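Local coordinates for protein flavodoxin (Bacillus cereus, PDB 6FSG) that binds flavin mononucleotide and probably serves as a low-potential electron donor to a number of redox enzymes, at residues 43-56 against 74-88. Sequence-based numbering, arbitrary orientation. Where two conformers were deposited one is given.
With GLC (alpha-D-glucopyranose), chain D.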
ATOM      1  N   ALA A  43      -9.243  -3.215  10.099  1.00  8.30           N
ATOM      2  CA  ALA A  43      -7.987  -2.499  10.291  1.00  8.33           C
ATOM      3  C   ALA A  43      -7.179  -3.041  11.465  1.00  7.65           C
ATOM      4  O   ALA A  43      -5.948  -2.922  11.464  1.00  7.48           O
ATOM      5  CB  ALA A  43      -8.237  -0.998  10.453  1.00  8.77           C
ATOM      6  N   SER A  44      -7.837  -3.631  12.472  1.00  7.98           N
ATOM      7  CA  SER A  44      -7.108  -4.136  13.631  1.00  8.60           C
ATOM      8  C   SER A  44      -6.051  -5.165  13.250  1.00  9.08           C
ATOM      9  O   SER A  44      -5.094  -5.363  14.007  1.00 10.90           O
ATOM     10  CB  SER A  44      -8.061  -4.748  14.664  1.00  9.76           C
ATOM     11  OG  SER A  44      -8.822  -5.810  14.120  1.00 10.78           O
ATOM     12  N   ILE A  45      -6.189  -5.828  12.098  1.00  8.46           N
ATOM     13  CA  ILE A  45      -5.196  -6.841  11.747  1.00 10.56           C
ATOM     14  C   ILE A  45      -3.818  -6.222  11.537  1.00  9.77           C
ATOM     15  O   ILE A  45      -2.798  -6.895  11.720  1.00 10.76           O
ATOM     16  CB  ILE A  45      -5.613  -7.754  10.571  1.00 11.53           C
ATOM     17  CG1 ILE A  45      -5.546  -7.033   9.226  1.00 10.42           C
ATOM     18  CG2 ILE A  45      -6.983  -8.344  10.837  1.00 12.25           C
ATOM     19  CD1 ILE A  45      -5.907  -7.938   8.059  1.00 10.06           C
ATOM     20  N   LEU A  46      -3.758  -4.936  11.168  1.00  8.91           N
ATOM     21  CA  LEU A  46      -2.463  -4.301  10.945  1.00  9.46           C
ATOM     22  C   LEU A  46      -1.587  -4.323  12.189  1.00 10.43           C
ATOM     23  O   LEU A  46      -0.358  -4.245  12.073  1.00 12.50           O
ATOM     24  CB  LEU A  46      -2.626  -2.854  10.496  1.00  9.00           C
ATOM     25  CG  LEU A  46      -3.362  -2.629   9.180  1.00  7.87           C
ATOM     26  CD1 LEU A  46      -3.303  -1.171   8.813  1.00  7.10           C
ATOM     27  CD2 LEU A  46      -2.818  -3.479   8.034  1.00  8.87           C
ATOM     28  N   GLU A  47      -2.190  -4.416  13.377  1.00  9.17           N
ATOM     29  CA  GLU A  47      -1.404  -4.459  14.604  1.00  9.67           C
ATOM     30  C   GLU A  47      -0.622  -5.753  14.756  1.00  9.52           C
ATOM     31  O   GLU A  47       0.279  -5.828  15.601  1.00  9.25           O
ATOM     32  CB  GLU A  47      -2.337  -4.293  15.803  1.00 10.36           C
ATOM     33  CG  GLU A  47      -2.926  -2.910  15.895  1.00 10.75           C
ATOM     34  CD  GLU A  47      -3.840  -2.724  17.084  1.00 12.49           C
ATOM     35  OE1 GLU A  47      -4.484  -3.700  17.525  1.00 16.34           O
ATOM     36  OE2 GLU A  47      -3.923  -1.582  17.570  1.00 10.02           O
ATOM     37  N   GLN A  48      -0.943  -6.772  13.973  1.00  9.58           N
ATOM     38  CA  GLN A  48      -0.385  -8.098  14.179  1.00  9.98           C
ATOM     39  C   GLN A  48       0.736  -8.436  13.217  1.00  8.45           C
ATOM     40  O   GLN A  48       1.196  -9.579  13.202  1.00 10.88           O
ATOM     41  CB  GLN A  48      -1.508  -9.120  14.110  1.00 11.20           C
ATOM     42  CG  GLN A  48      -2.325  -9.022  15.378  1.00 14.76           C
ATOM     43  CD  GLN A  48      -3.736  -9.483  15.215  1.00 17.16           C
ATOM     44  OE1 GLN A  48      -4.594  -8.736  14.760  1.00 17.82           O
ATOM     45  NE2 GLN A  48      -3.994 -10.716  15.597  1.00 17.32           N
ATOM     46  N   TYR A  49       1.216  -7.457  12.454  0.68  7.17           N
ATOM     47  CA  TYR A  49       2.239  -7.662  11.439  0.68  6.01           C
ATOM     48  C   TYR A  49       3.425  -6.736  11.668  0.68  6.92           C
ATOM     49  O   TYR A  49       3.284  -5.646  12.221  0.68  8.46           O
ATOM     50  CB  TYR A  49       1.637  -7.426  10.057  0.68  6.27           C
ATOM     51  CG  TYR A  49       0.680  -8.523   9.700  0.68  6.76           C
ATOM     52  CD1 TYR A  49       1.128  -9.687   9.097  0.68  7.87           C
ATOM     53  CD2 TYR A  49      -0.662  -8.421  10.012  0.68  6.55           C
ATOM     54  CE1 TYR A  49       0.258 -10.703   8.787  0.68  8.98           C
ATOM     55  CE2 TYR A  49      -1.541  -9.430   9.705  0.68  7.63           C
ATOM     56  CZ  TYR A  49      -1.079 -10.576   9.096  0.68  8.14           C
ATOM     57  OH  TYR A  49      -1.945 -11.604   8.783  0.68  9.13           O
ATOM     58  N   ASP A  50       4.605  -7.187  11.230  1.00  5.90           N
ATOM     59  CA  ASP A  50       5.828  -6.420  11.417  1.00  5.66           C
ATOM     60  C   ASP A  50       5.970  -5.309  10.390  1.00  6.09           C
ATOM     61  O   ASP A  50       6.631  -4.298  10.650  1.00  7.23           O
ATOM     62  CB  ASP A  50       7.028  -7.363  11.265  1.00  6.82           C
ATOM     63  CG  ASP A  50       7.016  -8.509  12.277  1.00  6.97           C
ATOM     64  OD1 ASP A  50       6.578  -8.285  13.421  1.00  7.33           O
ATOM     65  OD2 ASP A  50       7.458  -9.636  11.942  1.00  9.04           O
ATOM     66  N   GLY A  51       5.403  -5.508   9.216  1.00  5.29           N
ATOM     67  CA  GLY A  51       5.466  -4.524   8.158  1.00  5.49           C
ATOM     68  C   GLY A  51       4.142  -4.512   7.430  1.00  4.80           C
ATOM     69  O   GLY A  51       3.460  -5.534   7.320  1.00  5.68           O
ATOM     70  N   ILE A  52       3.786  -3.330   6.934  1.00  4.15           N
ATOM     71  CA  ILE A  52       2.480  -3.060   6.350  1.00  3.94           C
ATOM     72  C   ILE A  52       2.678  -2.336   5.029  1.00  3.92           C
ATOM     73  O   ILE A  52       3.348  -1.301   4.985  1.00  4.50           O
ATOM     74  CB  ILE A  52       1.643  -2.161   7.283  1.00  4.72           C
ATOM     75  CG1 ILE A  52       1.378  -2.849   8.627  1.00  6.22           C
ATOM     76  CG2 ILE A  52       0.371  -1.757   6.581  1.00  5.50           C
ATOM     77  CD1 ILE A  52       0.955  -1.877   9.715  1.00  8.22           C
ATOM     78  N   ILE A  53       2.060  -2.836   3.966  1.00  3.62           N
ATOM     79  CA  ILE A  53       2.078  -2.148   2.681  1.00  3.52           C
ATOM     80  C   ILE A  53       0.638  -1.953   2.227  1.00  3.05           C
ATOM     81  O   ILE A  53      -0.130  -2.916   2.166  1.00  4.30           O
ATOM     82  CB  ILE A  53       2.884  -2.926   1.620  1.00  3.66           C
ATOM     83  CG1 ILE A  53       4.309  -3.217   2.095  1.00  5.91           C
ATOM     84  CG2 ILE A  53       2.910  -2.148   0.314  1.00  4.17           C
ATOM     85  CD1 ILE A  53       5.116  -4.104   1.147  1.00  6.51           C
ATOM     86  N   LEU A  54       0.271  -0.714   1.914  1.00  3.16           N
ATOM     87  CA  LEU A  54      -1.060  -0.415   1.400  1.00  2.80           C
ATOM     88  C   LEU A  54      -0.966   0.029  -0.054  1.00  3.19           C
ATOM     89  O   LEU A  54      -0.037   0.742  -0.434  1.00  4.18           O
ATOM     90  CB  LEU A  54      -1.755   0.675   2.227  1.00  3.90           C
ATOM     91  CG  LEU A  54      -1.815   0.422   3.737  1.00  4.15           C
ATOM     92  CD1 LEU A  54      -2.518   1.577   4.458  1.00  6.79           C
ATOM     93  CD2 LEU A  54      -2.494  -0.904   4.079  1.00  5.15           C
ATOM     94  N   GLY A  55      -1.928  -0.405  -0.863  1.00  3.10           N
ATOM     95  CA  GLY A  55      -1.988  -0.002  -2.252  1.00  3.16           C
ATOM     96  C   GLY A  55      -3.366   0.521  -2.600  1.00  2.79           C
ATOM     97  O   GLY A  55      -4.371  -0.117  -2.264  1.00  4.17           O
ATOM     98  N   ALA A  56      -3.449   1.659  -3.291  1.00  3.48           N
ATOM     99  CA  ALA A  56      -4.762   2.202  -3.614  1.00  3.83           C
ATOM    100  C   ALA A  56      -4.701   3.128  -4.819  1.00  3.95           C
ATOM    101  O   ALA A  56      -3.811   3.981  -4.907  1.00  4.07           O
ATOM    102  CB  ALA A  56      -5.380   2.978  -2.436  1.00  4.57           C
ATOM    103  N   ALA A  74     -11.493   3.086  10.734  1.00  6.82           N
ATOM    104  CA  ALA A  74     -11.080   2.182  11.801  1.00  7.01           C
ATOM    105  C   ALA A  74      -9.600   2.317  12.137  1.00  6.57           C
ATOM    106  O   ALA A  74      -9.192   1.935  13.243  1.00  6.73           O
ATOM    107  CB  ALA A  74     -11.444   0.742  11.420  1.00  7.70           C
ATOM    108  N   MET A  75      -8.802   2.902  11.241  1.00  6.13           N
ATOM    109  CA  MET A  75      -7.388   3.092  11.534  1.00  6.60           C
ATOM    110  C   MET A  75      -7.171   4.093  12.664  1.00  6.34           C
ATOM    111  O   MET A  75      -6.101   4.084  13.278  1.00  7.44           O
ATOM    112  CB  MET A  75      -6.616   3.529  10.281  1.00  5.72           C
ATOM    113  CG  MET A  75      -6.452   2.454   9.201  1.00  6.54           C
ATOM    114  SD  MET A  75      -5.590   3.056   7.738  1.00  6.74           S
ATOM    115  CE  MET A  75      -3.887   3.056   8.295  1.00  7.81           C
ATOM    116  N   ASP A  76      -8.156   4.944  12.968  1.00  6.59           N
ATOM    117  CA  ASP A  76      -7.985   5.877  14.080  1.00  7.98           C
ATOM    118  C   ASP A  76      -7.930   5.192  15.445  1.00  9.22           C
ATOM    119  O   ASP A  76      -7.607   5.862  16.431  1.00 11.78           O
ATOM    120  CB  ASP A  76      -9.065   6.961  14.056  1.00  8.32           C
ATOM    121  CG  ASP A  76      -8.856   7.949  12.926  1.00  9.55           C
ATOM    122  OD1 ASP A  76      -7.681   8.232  12.596  1.00 10.73           O
ATOM    123  OD2 ASP A  76      -9.859   8.422  12.360  1.00 11.29           O
ATOM    124  N   SER A  77      -8.202   3.885  15.516  0.58  9.55           N
ATOM    125  CA  SER A  77      -8.239   3.162  16.781  0.58 10.33           C
ATOM    126  C   SER A  77      -7.111   2.144  16.937  0.58 10.03           C
ATOM    127  O   SER A  77      -7.093   1.408  17.930  0.58 11.34           O
ATOM    128  CB  SER A  77      -9.590   2.460  16.947  0.58 10.86           C
ATOM    129  OG  SER A  77     -10.651   3.399  16.916  0.58 12.04           O
ATOM    130  N   ILE A  78      -6.179   2.076  15.986  1.00  8.81           N
ATOM    131  CA  ILE A  78      -5.100   1.089  16.019  1.00  8.97           C
ATOM    132  C   ILE A  78      -3.763   1.742  16.356  1.00  7.91           C
ATOM    133  O   ILE A  78      -3.533   2.924  16.079  1.00  8.23           O
ATOM    134  CB  ILE A  78      -5.023   0.273  14.696  1.00  8.75           C
ATOM    135  CG1 ILE A  78      -4.535   1.148  13.541  1.00  7.46           C
ATOM    136  CG2 ILE A  78      -6.381  -0.365  14.395  1.00  9.91           C
ATOM    137  CD1 ILE A  78      -4.479   0.464  12.216  1.00  7.51           C
ATOM    138  N   ASP A  79      -2.858   0.931  16.916  1.00  8.00           N
ATOM    139  CA  ASP A  79      -1.525   1.355  17.350  1.00  7.63           C
ATOM    140  C   ASP A  79      -0.496   0.664  16.462  1.00  7.61           C
ATOM    141  O   ASP A  79      -0.344  -0.562  16.514  1.00  8.73           O
ATOM    142  CB  ASP A  79      -1.341   0.994  18.826  1.00  9.15           C
ATOM    143  CG  ASP A  79       0.004   1.416  19.388  1.00 10.18           C
ATOM    144  OD1 ASP A  79       0.897   1.843  18.626  1.00 10.28           O
ATOM    145  OD2 ASP A  79       0.153   1.305  20.623  1.00 12.25           O
ATOM    146  N   LEU A  80       0.192   1.449  15.628  1.00  6.66           N
ATOM    147  CA  LEU A  80       1.185   0.918  14.703  1.00  6.35           C
ATOM    148  C   LEU A  80       2.609   1.319  15.071  1.00  6.77           C
ATOM    149  O   LEU A  80       3.505   1.220  14.227  1.00  6.03           O
ATOM    150  CB  LEU A  80       0.876   1.346  13.265  1.00  6.34           C
ATOM    151  CG  LEU A  80      -0.523   0.998  12.761  1.00  6.25           C
ATOM    152  CD1 LEU A  80      -0.705   1.462  11.331  1.00  7.30           C
ATOM    153  CD2 LEU A  80      -0.775  -0.504  12.873  1.00  7.86           C
ATOM    154  N   THR A  81       2.844   1.772  16.310  0.73  6.49           N
ATOM    155  CA  THR A  81       4.189   2.194  16.689  0.73  6.75           C
ATOM    156  C   THR A  81       5.155   1.024  16.544  0.73  6.77           C
ATOM    157  O   THR A  81       4.866  -0.099  16.967  0.73  7.11           O
ATOM    158  CB  THR A  81       4.256   2.744  18.121  0.73  7.17           C
ATOM    159  OG1 THR A  81       3.769   1.778  19.065  0.73  6.57           O
ATOM    160  CG2 THR A  81       3.485   4.062  18.228  0.73  8.11           C
ATOM    161  N   GLY A  82       6.300   1.294  15.937  1.00  8.99           N
ATOM    162  CA  GLY A  82       7.307   0.296  15.678  1.00 10.46           C
ATOM    163  C   GLY A  82       7.235  -0.374  14.317  1.00  8.66           C
ATOM    164  O   GLY A  82       8.249  -0.902  13.852  1.00 12.92           O
ATOM    165  N   LYS A  83       6.069  -0.378  13.673  0.68  6.57           N
ATOM    166  CA  LYS A  83       5.916  -1.093  12.415  0.68  6.13           C
ATOM    167  C   LYS A  83       6.587  -0.315  11.285  0.68  5.15           C
ATOM    168  O   LYS A  83       6.732   0.911  11.353  0.68  7.03           O
ATOM    169  CB  LYS A  83       4.435  -1.285  12.074  0.68  8.50           C
ATOM    170  CG  LYS A  83       3.552  -1.750  13.219  0.68 10.35           C
ATOM    171  CD  LYS A  83       3.895  -3.139  13.678  0.68 10.82           C
ATOM    172  CE  LYS A  83       2.728  -3.736  14.452  0.68 10.37           C
ATOM    173  NZ  LYS A  83       3.119  -5.026  15.059  0.68 10.30           N
ATOM    174  N   LYS A  84       7.015  -1.044  10.248  0.68  4.97           N
ATOM    175  CA  LYS A  84       7.542  -0.454   9.020  0.68  4.67           C
ATOM    176  C   LYS A  84       6.430  -0.454   7.975  0.68  3.94           C
ATOM    177  O   LYS A  84       5.734  -1.463   7.816  0.68  4.16           O
ATOM    178  CB  LYS A  84       8.723  -1.256   8.469  0.68  8.07           C
ATOM    179  CG  LYS A  84       9.719  -1.746   9.503  0.68 11.75           C
ATOM    180  CD  LYS A  84      10.339  -0.626  10.299  0.68 11.98           C
ATOM    181  CE  LYS A  84      11.362  -1.172  11.310  0.68 10.84           C
ATOM    182  NZ  LYS A  84      10.713  -1.759  12.528  0.68 11.04           N
ATOM    183  N   ALA A  85       6.260   0.664   7.263  1.00  3.74           N
ATOM    184  CA  ALA A  85       5.146   0.789   6.329  1.00  3.73           C
ATOM    185  C   ALA A  85       5.533   1.516   5.044  1.00  3.34           C
ATOM    186  O   ALA A  85       6.486   2.293   4.996  1.00  4.33           O
ATOM    187  CB  ALA A  85       3.941   1.475   6.998  1.00  5.11           C
ATOM    188  N   ALA A  86       4.737   1.279   4.003  1.00  3.34           N
ATOM    189  CA  ALA A  86       4.913   1.944   2.718  1.00  2.65           C
ATOM    190  C   ALA A  86       3.606   1.850   1.939  1.00  3.39           C
ATOM    191  O   ALA A  86       2.754   1.008   2.234  1.00  3.62           O
ATOM    192  CB  ALA A  86       6.053   1.296   1.926  1.00  3.92           C
ATOM    193  N   VAL A  87       3.470   2.705   0.919  1.00  2.89           N
ATOM    194  CA  VAL A  87       2.235   2.817   0.141  1.00  3.20           C
ATOM    195  C   VAL A  87       2.550   3.000  -1.339  1.00  3.17           C
ATOM    196  O   VAL A  87       3.499   3.700  -1.705  1.00  3.26           O
ATOM    197  CB  VAL A  87       1.393   4.004   0.656  1.00  2.75           C
ATOM    198  CG1 VAL A  87       0.060   4.115  -0.049  1.00  3.71           C
ATOM    199  CG2 VAL A  87       1.144   3.887   2.152  1.00  4.52           C
ATOM    200  N   PHE A  88       1.707   2.401  -2.191  1.00  3.14           N
ATOM    201  CA  PHE A  88       1.817   2.498  -3.643  1.00  2.64           C
ATOM    202  C   PHE A  88       0.422   2.647  -4.251  1.00  2.95           C
ATOM    203  O   PHE A  88      -0.594   2.403  -3.592  1.00  3.40           O
ATOM    204  CB  PHE A  88       2.501   1.261  -4.262  1.00  3.48           C
ATOM    205  CG  PHE A  88       1.713  -0.016  -4.105  1.00  3.34           C
ATOM    206  CD1 PHE A  88       1.850  -0.801  -2.969  1.00  3.39           C
ATOM    207  CD2 PHE A  88       0.853  -0.445  -5.102  1.00  3.39           C
ATOM    208  CE1 PHE A  88       1.121  -1.970  -2.824  1.00  3.96           C
ATOM    209  CE2 PHE A  88       0.128  -1.616  -4.958  1.00  3.28           C
ATOM    210  CZ  PHE A  88       0.256  -2.369  -3.822  1.00  3.50           C
TER
HETATM  211  C1  GLC D1003      -3.590   7.105  20.108  0.87 55.54           C
HETATM  212  C2  GLC D1003      -3.675   8.398  19.310  0.87 55.50           C
HETATM  213  C3  GLC D1003      -4.892   9.187  19.758  0.87 55.53           C
HETATM  214  C4  GLC D1003      -6.142   8.325  19.647  0.87 55.54           C
HETATM  215  C5  GLC D1003      -5.963   6.959  20.304  0.87 55.28           C
HETATM  216  C6  GLC D1003      -7.134   6.054  19.940  0.87 54.95           C
HETATM  217  O1  GLC D1003      -3.502   7.393  21.507  0.87 55.76           O
HETATM  218  O2  GLC D1003      -2.488   9.179  19.490  0.87 55.71           O
HETATM  219  O3  GLC D1003      -5.040  10.339  18.924  0.87 55.76           O
HETATM  220  O4  GLC D1003      -7.228   9.013  20.280  0.87 55.75           O
HETATM  221  O5  GLC D1003      -4.762   6.334  19.853  0.87 55.29           O
HETATM  222  O6  GLC D1003      -6.781   4.682  20.153  0.87 54.56           O
HETATM  223  O   HOH W   1      -4.891  -0.177  19.745  1.00 22.28           O
HETATM  224  O   HOH W   2       9.368  -3.877  11.723  1.00 20.38           O
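Phe88 sets CG between its own backbone N and carbonyl carbon (chi1 65°), which swings the ring over Gly55 of the neighbouring strand. Lys83 bends at chi2 (-66°), and its amino group comes round to the carbonyls of Glu47 and Tyr49, at and just past the end of the 3-10 segment 43-48. Gly55 CA lies over the centre of the Phe88 ring in a CH-pi contact, 3.6 Å from the centroid. Ile53 CG2 meets the same ring in plane, at its edge. Lys83 NZ donates to Glu47 O at 3.0 Å, from above the carbonyl plane, and more weakly to Tyr49 O. The Glu47 chain is extended beyond CG and carries the carboxylate to Asp79. Glu47 OE2 accepts from Asp79 N at 2.8 Å on its anti lone pair, in a nearly straight bond (164°). Asp79 in turn forms an Asx turn, its OD1 accepting from both N and OG1 of Thr81.

Strands 51-55 and 84-88 are parallel neighbours in the five-stranded sheet of the flavodoxin fold, joined by a beta-alpha-beta crossover through helix 69-74. After a weak bond from Lys84 N to Asp50 O, the ladder runs from Ile52 N to Lys84 O (2.8 Å) as far as Ala56 N to Phe88 O (3.0 Å). Ile53 and Ala86 face helix 129-144. On the other face, Val87 packs against helix 100-111.

Also on that face, the 3-10 segment packs on the chain leading into strand 84-88. Ala43 CB touches Ala74 CB at 3.8 Å. The Leu46 and Ile78 side chains cross obliquely, their CD1 atoms meeting. Leu80 CD2 touches both Leu46 CB and Ile52 CD1, at 3.8 and 3.9 Å. Met75 CE approaches CD1 of both Leu46 and Leu54. At the surface, a glucose molecule lies beside Asp76 and Ser77 and is hydrogen-bonded to Arg112.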